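Local structure of CELL division control protein 6 (Pyrobaculum aerophilum, 1FNN) at residues 19-24 against 198-203; 204-209 against 213-218; 6-9 against 13-16. The protein binds ADP and magnesium through an AAA+ ATPase module and is probably involved in regulating DNA replication. One frame throughout, in Å; residues are numbered along the deposited sequence.

Contact 1: 19-24 against 198-203; sequences LPHREQ and IFDILL. With ADP (adenosine-5'-diphosphate), chain D.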
# COMPACT_ATOMS: atom_id res chain seq x y z
N LEU A 19 -0.12 -2.91 -13.99
CA LEU A 19 -0.36 -2.01 -12.89
C LEU A 19 -1.71 -1.32 -13.11
O LEU A 19 -1.82 -0.13 -13.37
CB LEU A 19 0.76 -0.98 -12.76
CG LEU A 19 2.18 -1.43 -12.40
CD1 LEU A 19 3.13 -0.24 -12.23
CD2 LEU A 19 2.26 -2.33 -11.17
N PRO A 20 -2.79 -2.05 -12.78
CA PRO A 20 -4.13 -1.51 -12.96
C PRO A 20 -4.26 -0.33 -12.05
O PRO A 20 -3.78 -0.34 -10.90
CB PRO A 20 -5.06 -2.67 -12.63
CG PRO A 20 -4.24 -3.60 -11.77
CD PRO A 20 -2.84 -3.47 -12.39
N HIS A 21 -4.92 0.73 -12.51
CA HIS A 21 -5.18 1.94 -11.75
C HIS A 21 -3.96 2.82 -11.63
O HIS A 21 -4.04 3.87 -10.97
CB HIS A 21 -5.87 1.64 -10.39
CG HIS A 21 -7.11 0.80 -10.67
ND1 HIS A 21 -8.24 1.27 -11.31
CD2 HIS A 21 -7.34 -0.51 -10.38
CE1 HIS A 21 -9.11 0.28 -11.39
NE2 HIS A 21 -8.60 -0.83 -10.83
N ARG A 22 -2.83 2.49 -12.29
CA ARG A 22 -1.66 3.38 -12.24
C ARG A 22 -1.24 3.78 -13.65
O ARG A 22 -0.14 4.29 -13.88
CB ARG A 22 -0.47 2.73 -11.53
CG ARG A 22 -0.67 2.57 -10.00
CD ARG A 22 -0.75 3.94 -9.41
NE ARG A 22 -1.06 4.20 -8.03
CZ ARG A 22 -2.24 4.69 -7.62
NH1 ARG A 22 -3.19 4.95 -8.49
NH2 ARG A 22 -2.41 4.89 -6.32
N GLU A 23 -2.14 3.58 -14.60
CA GLU A 23 -1.89 3.94 -16.00
C GLU A 23 -1.60 5.42 -16.14
O GLU A 23 -0.63 5.79 -16.82
CB GLU A 23 -3.04 3.57 -16.94
CG GLU A 23 -3.28 2.08 -17.09
CD GLU A 23 -4.26 1.49 -16.09
OE1 GLU A 23 -4.63 2.15 -15.09
OE2 GLU A 23 -4.67 0.33 -16.30
N GLN A 24 -2.28 6.25 -15.36
CA GLN A 24 -2.08 7.69 -15.41
C GLN A 24 -0.75 8.13 -14.87
O GLN A 24 -0.04 8.95 -15.49
CB GLN A 24 -3.24 8.43 -14.70
CG GLN A 24 -3.11 9.94 -14.76
CD GLN A 24 -4.43 10.65 -14.52
OE1 GLN A 24 -5.50 10.03 -14.48
NE2 GLN A 24 -4.39 11.97 -14.35
N ILE A 198 -8.19 -2.14 -5.05
CA ILE A 198 -7.53 -3.23 -4.31
C ILE A 198 -7.94 -4.59 -4.82
O ILE A 198 -7.13 -5.49 -5.09
CB ILE A 198 -7.77 -3.14 -2.79
CG1 ILE A 198 -7.06 -1.91 -2.23
CG2 ILE A 198 -7.27 -4.40 -2.11
CD1 ILE A 198 -5.53 -1.99 -2.27
N PHE A 199 -9.24 -4.82 -5.01
CA PHE A 199 -9.72 -6.06 -5.56
C PHE A 199 -9.00 -6.35 -6.91
O PHE A 199 -8.66 -7.53 -7.11
CB PHE A 199 -11.23 -6.02 -5.81
CG PHE A 199 -11.77 -7.22 -6.50
CD1 PHE A 199 -12.13 -8.35 -5.80
CD2 PHE A 199 -11.92 -7.23 -7.88
CE1 PHE A 199 -12.62 -9.46 -6.42
CE2 PHE A 199 -12.42 -8.35 -8.52
CZ PHE A 199 -12.78 -9.47 -7.80
N ASP A 200 -8.95 -5.37 -7.80
CA ASP A 200 -8.35 -5.70 -9.13
C ASP A 200 -6.88 -6.11 -8.98
O ASP A 200 -6.37 -6.97 -9.69
CB ASP A 200 -8.48 -4.52 -10.06
CG ASP A 200 -9.91 -4.12 -10.42
OD1 ASP A 200 -10.80 -4.99 -10.47
OD2 ASP A 200 -10.10 -2.92 -10.64
N ILE A 201 -6.13 -5.42 -8.14
CA ILE A 201 -4.75 -5.79 -7.84
C ILE A 201 -4.67 -7.21 -7.31
O ILE A 201 -3.85 -8.04 -7.75
CB ILE A 201 -4.15 -4.81 -6.85
CG1 ILE A 201 -4.10 -3.43 -7.54
CG2 ILE A 201 -2.77 -5.26 -6.34
CD1 ILE A 201 -3.66 -2.31 -6.60
N LEU A 202 -5.48 -7.50 -6.27
CA LEU A 202 -5.46 -8.85 -5.71
C LEU A 202 -5.90 -9.92 -6.69
O LEU A 202 -5.34 -11.03 -6.67
CB LEU A 202 -6.36 -8.95 -4.46
CG LEU A 202 -5.98 -8.10 -3.26
CD1 LEU A 202 -6.92 -8.36 -2.08
CD2 LEU A 202 -4.58 -8.44 -2.78
N LEU A 203 -6.84 -9.65 -7.59
CA LEU A 203 -7.24 -10.71 -8.52
C LEU A 203 -6.04 -11.07 -9.43
O LEU A 203 -5.85 -12.23 -9.82
CB LEU A 203 -8.44 -10.19 -9.32
CG LEU A 203 -9.02 -11.19 -10.31
CD1 LEU A 203 -9.41 -12.49 -9.62
CD2 LEU A 203 -10.21 -10.60 -11.07
PB ADP D . 4.88 2.35 -2.36
O1B ADP D . 6.31 2.74 -2.73
O2B ADP D . 3.90 3.28 -2.80
O3B ADP D . 4.97 2.30 -0.90
PA ADP D . 4.75 -0.16 -3.68
O1A ADP D . 5.22 0.29 -5.00
O2A ADP D . 5.79 -0.91 -2.96
O3A ADP D . 4.25 1.03 -2.85
O5' ADP D . 3.47 -1.18 -3.81
C5' ADP D . 3.17 -1.94 -2.65
C4' ADP D . 2.86 -3.37 -3.14
O4' ADP D . 1.73 -3.30 -3.98
C3' ADP D . 3.96 -4.01 -3.98
O3' ADP D . 3.91 -5.41 -3.77
C2' ADP D . 3.53 -3.56 -5.34
O2' ADP D . 4.05 -4.40 -6.37
C1' ADP D . 2.01 -3.76 -5.25
N9 ADP D . 1.41 -2.83 -6.13
C8 ADP D . 1.19 -1.51 -5.87
N7 ADP D . 0.40 -0.91 -6.71
C5 ADP D . 0.07 -1.93 -7.59
C6 ADP D . -0.73 -1.95 -8.74
N6 ADP D . -1.33 -0.85 -9.18
N1 ADP D . -0.85 -3.10 -9.41
C2 ADP D . -0.20 -4.16 -8.97
N3 ADP D . 0.58 -4.29 -7.91
C4 ADP D . 0.68 -3.10 -7.25
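H21 and D200 make the polar link between the loop ahead of helix 23-38 and helix 195-209. H21 NE2 donates to D200 OD2 at 2.6 Å with an N-H...O angle of 166°, so the bond is short and close to straight. It takes the anti lone pair of the carboxylate oxygen and lies in the imidazole plane; ring and carboxylate are nearly coplanar, 14° apart, a geometry that favours alignment of the two flat groups. The carboxylate would probably favour a protonated ring.

The apolar part is small. P20 CG meets I201 CG1 at 4.2 Å, at the closest backbone approach, and both residues then turn to the nucleotide. I201 lays its branches against the adenine: CD1 lies 3.6 Å from ADP C6, and CG2 is near N3 and C2. With CG1 beside the backbone N (chi1 -64°) and CD1 extended from it, the side chain spreads along the base. L19 CD2 approaches ADP N1, and R22 CG packs on the exocyclic amine.

Backbone recognition completes the set. A type II turn from L19 to R22 presents P20 O, which accepts from ADP N6 at 3.0 Å. R22 NH1 holds H21 O at 2.8 Å from above the carbonyl plane, while its NE and NH2 bond T55 O and S191 O, bracing the turn against neighbouring loops. Here the loop before the first helix reads the adenine amine and a lid helix lines the base: the adenine pocket of an AAA+ ATPase.

Contact 2: 204-209 against 213-218; sequences DRAKAG and GSYSED. With ADP (adenosine-5'-diphosphate), chain D.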
# COMPACT_ATOMS: atom_id res chain seq x y z
N ASP A 204 -5.32 -10.04 -9.87
CA ASP A 204 -4.10 -10.28 -10.66
C ASP A 204 -3.14 -11.17 -9.91
O ASP A 204 -2.58 -12.15 -10.47
CB ASP A 204 -3.47 -8.93 -11.06
CG ASP A 204 -4.01 -8.33 -12.32
OD1 ASP A 204 -3.58 -7.23 -12.73
OD2 ASP A 204 -4.89 -8.93 -12.97
N ARG A 205 -2.79 -10.84 -8.64
CA ARG A 205 -1.92 -11.66 -7.85
C ARG A 205 -2.45 -13.08 -7.68
O ARG A 205 -1.66 -14.07 -7.72
CB ARG A 205 -1.61 -11.08 -6.44
CG ARG A 205 -1.04 -9.65 -6.51
CD ARG A 205 0.43 -9.71 -7.07
NE ARG A 205 0.84 -8.31 -7.33
CZ ARG A 205 1.92 -7.79 -6.79
NH1 ARG A 205 2.70 -8.49 -5.98
NH2 ARG A 205 2.21 -6.53 -7.08
N ALA A 206 -3.76 -13.21 -7.41
CA ALA A 206 -4.31 -14.56 -7.24
C ALA A 206 -4.15 -15.36 -8.53
O ALA A 206 -3.81 -16.55 -8.53
CB ALA A 206 -5.80 -14.54 -6.83
N LYS A 207 -4.50 -14.79 -9.66
CA LYS A 207 -4.41 -15.52 -10.93
C LYS A 207 -2.97 -15.96 -11.22
O LYS A 207 -2.77 -17.10 -11.61
CB LYS A 207 -4.89 -14.64 -12.08
CG LYS A 207 -6.41 -14.67 -12.23
CD LYS A 207 -6.79 -13.57 -13.23
CE LYS A 207 -8.30 -13.43 -13.28
NZ LYS A 207 -8.71 -12.38 -14.25
N ALA A 208 -1.99 -15.14 -10.89
CA ALA A 208 -0.59 -15.45 -11.13
C ALA A 208 0.03 -16.36 -10.09
O ALA A 208 0.98 -17.08 -10.39
CB ALA A 208 0.21 -14.14 -11.16
N GLY A 209 -0.43 -16.31 -8.83
CA GLY A 209 0.30 -16.97 -7.77
C GLY A 209 -0.40 -18.12 -7.07
O GLY A 209 0.27 -18.82 -6.26
N GLY A 213 -9.17 -22.15 -8.72
CA GLY A 213 -10.20 -22.58 -7.83
C GLY A 213 -9.93 -22.53 -6.35
O GLY A 213 -10.82 -22.89 -5.56
N SER A 214 -8.77 -22.05 -5.89
CA SER A 214 -8.46 -22.03 -4.48
C SER A 214 -8.95 -20.75 -3.79
O SER A 214 -8.66 -20.57 -2.61
CB SER A 214 -6.96 -22.26 -4.28
OG SER A 214 -6.21 -21.18 -4.83
N TYR A 215 -9.47 -19.79 -4.53
CA TYR A 215 -9.83 -18.50 -3.97
C TYR A 215 -11.11 -18.10 -4.66
O TYR A 215 -11.31 -18.42 -5.83
CB TYR A 215 -8.73 -17.41 -4.09
CG TYR A 215 -8.42 -17.26 -5.57
CD1 TYR A 215 -9.12 -16.36 -6.34
CD2 TYR A 215 -7.43 -18.07 -6.14
CE1 TYR A 215 -8.86 -16.23 -7.68
CE2 TYR A 215 -7.16 -17.93 -7.50
CZ TYR A 215 -7.87 -17.03 -8.24
OH TYR A 215 -7.62 -16.89 -9.58
N SER A 216 -12.01 -17.39 -3.97
CA SER A 216 -13.21 -16.95 -4.71
C SER A 216 -13.20 -15.45 -4.80
O SER A 216 -12.45 -14.78 -4.10
CB SER A 216 -14.48 -17.38 -3.94
OG SER A 216 -14.37 -16.77 -2.64
N GLU A 217 -14.05 -14.90 -5.64
CA GLU A 217 -14.16 -13.45 -5.76
C GLU A 217 -14.57 -12.85 -4.40
O GLU A 217 -14.07 -11.81 -3.97
CB GLU A 217 -15.27 -13.18 -6.76
CG GLU A 217 -15.69 -11.73 -6.90
CD GLU A 217 -16.63 -11.55 -8.08
OE1 GLU A 217 -17.86 -11.65 -7.90
OE2 GLU A 217 -16.13 -11.31 -9.20
N ASP A 218 -15.45 -13.55 -3.68
CA ASP A 218 -15.90 -13.05 -2.37
C ASP A 218 -14.74 -12.93 -1.40
O ASP A 218 -14.73 -11.99 -0.61
CB ASP A 218 -16.96 -13.93 -1.70
CG ASP A 218 -18.33 -13.77 -2.33
OD1 ASP A 218 -18.53 -12.85 -3.15
OD2 ASP A 218 -19.23 -14.58 -2.00
PB ADP D . 4.88 2.35 -2.36
O1B ADP D . 6.31 2.74 -2.73
O2B ADP D . 3.90 3.28 -2.80
O3B ADP D . 4.97 2.30 -0.90
PA ADP D . 4.75 -0.16 -3.68
O1A ADP D . 5.22 0.29 -5.00
O2A ADP D . 5.79 -0.91 -2.96
O3A ADP D . 4.25 1.03 -2.85
O5' ADP D . 3.47 -1.18 -3.81
C5' ADP D . 3.17 -1.94 -2.65
C4' ADP D . 2.86 -3.37 -3.14
O4' ADP D . 1.73 -3.30 -3.98
C3' ADP D . 3.96 -4.01 -3.98
O3' ADP D . 3.91 -5.41 -3.77
C2' ADP D . 3.53 -3.56 -5.34
O2' ADP D . 4.05 -4.40 -6.37
C1' ADP D . 2.01 -3.76 -5.25
N9 ADP D . 1.41 -2.83 -6.13
C8 ADP D . 1.19 -1.51 -5.87
N7 ADP D . 0.40 -0.91 -6.71
C5 ADP D . 0.07 -1.93 -7.59
C6 ADP D . -0.73 -1.95 -8.74
N6 ADP D . -1.33 -0.85 -9.18
N1 ADP D . -0.85 -3.10 -9.41
C2 ADP D . -0.20 -4.16 -8.97
N3 ADP D . 0.58 -4.29 -7.91
C4 ADP D . 0.68 -3.10 -7.25
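The backbones of A206 and Y215 come within 7.5 Å, CA to CA, where the end of helix 195-209 is followed by a short connection and an extended approach to helix 217-227. Y215 supplies the phenol ring and A206 the methyl group that meets it. A206 CB sits 3.5 Å from the ring centroid and 11° off the ring normal, which defines a CH-pi contact squarely over one face; all six ring carbons lie within 4.0 Å of that methyl. The Y215 torsion puts CG between its own backbone N and carbonyl carbon (chi1 58°), swinging the ring back over the helix. K207 adds a fringe contact: its CG is 3.7 Å from Y215 OH, and the two side chains cross at about a right angle.

The neighbouring helical position, R205, serves the nucleotide instead. Its NH2 donates to ADP N3 and to ADP O2', each at 2.9 Å, with the ribose oxygen in the guanidinium plane, so one nitrogen reads base and sugar together. NH1 is held by V9 O, which helps to fix the guanidinium. At the start of helix 217-227, S216 is the N-cap and its OG accepts from I219 N.

Across the two segments the chemistry is therefore dispersive: a methyl on an aromatic face joins helix 195-209 to the extended lead-in of helix 217-227, while R205, just before A206, directs NH2 to ADP.

Contact 3: 6-9 against 13-16; sequences DDSV and SYVP. With ADP (adenosine-5'-diphosphate), chain D.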
# COMPACT_ATOMS: atom_id res chain seq x y z
N ASP A 6 2.81 -20.05 -6.93
CA ASP A 6 4.04 -19.26 -7.13
C ASP A 6 4.18 -18.22 -6.07
O ASP A 6 3.68 -17.12 -6.32
CB ASP A 6 4.01 -18.66 -8.55
CG ASP A 6 5.26 -17.92 -8.95
OD1 ASP A 6 6.20 -17.87 -8.14
OD2 ASP A 6 5.29 -17.40 -10.08
N ASP A 7 4.88 -18.44 -4.96
CA ASP A 7 5.04 -17.47 -3.91
C ASP A 7 5.85 -16.23 -4.26
O ASP A 7 5.65 -15.21 -3.58
CB ASP A 7 5.70 -18.08 -2.67
CG ASP A 7 7.17 -18.42 -2.78
OD1 ASP A 7 8.11 -17.64 -2.61
OD2 ASP A 7 7.50 -19.57 -3.05
N SER A 8 6.65 -16.22 -5.35
CA SER A 8 7.42 -15.02 -5.67
C SER A 8 6.48 -13.89 -6.04
O SER A 8 6.78 -12.69 -5.91
CB SER A 8 8.41 -15.29 -6.83
OG SER A 8 7.65 -15.42 -8.04
N VAL A 9 5.29 -14.20 -6.53
CA VAL A 9 4.24 -13.25 -6.88
C VAL A 9 3.75 -12.45 -5.66
O VAL A 9 3.37 -11.27 -5.79
CB VAL A 9 3.08 -14.07 -7.48
CG1 VAL A 9 1.77 -13.30 -7.54
CG2 VAL A 9 3.48 -14.58 -8.85
N SER A 13 9.41 -7.46 -3.91
CA SER A 13 10.20 -7.12 -5.07
C SER A 13 9.56 -7.55 -6.38
O SER A 13 9.97 -7.02 -7.41
CB SER A 13 11.59 -7.73 -4.93
OG SER A 13 11.56 -9.11 -5.22
N TYR A 14 8.51 -8.38 -6.35
CA TYR A 14 7.84 -8.75 -7.59
C TYR A 14 7.22 -7.55 -8.29
O TYR A 14 6.48 -6.74 -7.70
CB TYR A 14 6.73 -9.76 -7.27
CG TYR A 14 5.92 -10.26 -8.43
CD1 TYR A 14 6.47 -11.29 -9.23
CD2 TYR A 14 4.68 -9.76 -8.75
CE1 TYR A 14 5.73 -11.76 -10.31
CE2 TYR A 14 3.95 -10.23 -9.82
CZ TYR A 14 4.52 -11.25 -10.60
OH TYR A 14 3.79 -11.73 -11.67
N VAL A 15 7.42 -7.47 -9.59
CA VAL A 15 6.92 -6.40 -10.45
C VAL A 15 5.92 -7.06 -11.39
O VAL A 15 6.32 -7.94 -12.15
CB VAL A 15 8.02 -5.71 -11.29
CG1 VAL A 15 7.39 -4.67 -12.24
CG2 VAL A 15 9.05 -5.01 -10.42
N PRO A 16 4.62 -6.83 -11.23
CA PRO A 16 3.63 -7.54 -12.00
C PRO A 16 3.66 -7.07 -13.44
O PRO A 16 4.16 -5.99 -13.74
CB PRO A 16 2.32 -7.26 -11.26
CG PRO A 16 2.58 -5.98 -10.54
CD PRO A 16 4.05 -5.84 -10.26
PB ADP D . 4.88 2.35 -2.36
O1B ADP D . 6.31 2.74 -2.73
O2B ADP D . 3.90 3.28 -2.80
O3B ADP D . 4.97 2.30 -0.90
PA ADP D . 4.75 -0.16 -3.68
O1A ADP D . 5.22 0.29 -5.00
O2A ADP D . 5.79 -0.91 -2.96
O3A ADP D . 4.25 1.03 -2.85
O5' ADP D . 3.47 -1.18 -3.81
C5' ADP D . 3.17 -1.94 -2.65
C4' ADP D . 2.86 -3.37 -3.14
O4' ADP D . 1.73 -3.30 -3.98
C3' ADP D . 3.96 -4.01 -3.98
O3' ADP D . 3.91 -5.41 -3.77
C2' ADP D . 3.53 -3.56 -5.34
O2' ADP D . 4.05 -4.40 -6.37
C1' ADP D . 2.01 -3.76 -5.25
N9 ADP D . 1.41 -2.83 -6.13
C8 ADP D . 1.19 -1.51 -5.87
N7 ADP D . 0.40 -0.91 -6.71
C5 ADP D . 0.07 -1.93 -7.59
C6 ADP D . -0.73 -1.95 -8.74
N6 ADP D . -1.33 -0.85 -9.18
N1 ADP D . -0.85 -3.10 -9.41
C2 ADP D . -0.20 -4.16 -8.97
N3 ADP D . 0.58 -4.29 -7.91
C4 ADP D . 0.68 -3.10 -7.25
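This is a CH-pi and van der Waals contact within the N-terminal arm, the irregular chain ahead of helix 23-38, where an Asx turn and a short 3-10 segment fold back on Y14 beside the ADP pocket of the AAA+ module. Y14 offers one ring face to V9. The V9 CA lies 3.8 Å from the ring centroid, 12° off the normal, so backbone rather than side chain sits over the centre. V9 CG2 runs alongside, 3.9 Å from Y14 CE1, the two side chains pointing the same way. With CG opposite the backbone N (chi1 -180°), the Y14 side chain extends from its irregular loop across the V9 backbone. V9 also packs on A208 of helix 195-209.

S8 contributes mainly its carbonyl: S8 O comes within 3.2 Å of Y14 CB, a close polar-to-carbon approach, and is also bonded by S11 OG. In the next part of the chain, P16 turns its ring to the nucleotide, with CG 3.7 Å from ADP C2.

D6 helps to hold the turn in the first segment. D6 OD1 accepts from S8 N at 3.3 Å, which closes the Asx turn, and from S8 OG at 2.8 Å, both donors reaching it from the same face of the carboxylate plane.

In the fold
ADP is the common partner of all three contacts, whose centres lie about 14 to 15 Å apart. Contacts 1 and 2 share helix 195-209 and touch where L203 CD1 meets Y215 CE1 at 4.2 Å and P20 CG meets D204 OD1 at 3.8 Å. Contact 3 is tied to contact 2 by probable hydrogen bonds, R205 NH1 to V9 O at 2.9 Å and D6 N to G209 O at 2.9 Å, so the arm is fastened to the lid helix. Contacts 1 and 3 adjoin only through the chain. Arm and lid helix line the nucleotide on the base and ribose side, while P-loop amides of G54, K57 and T58 also bond it.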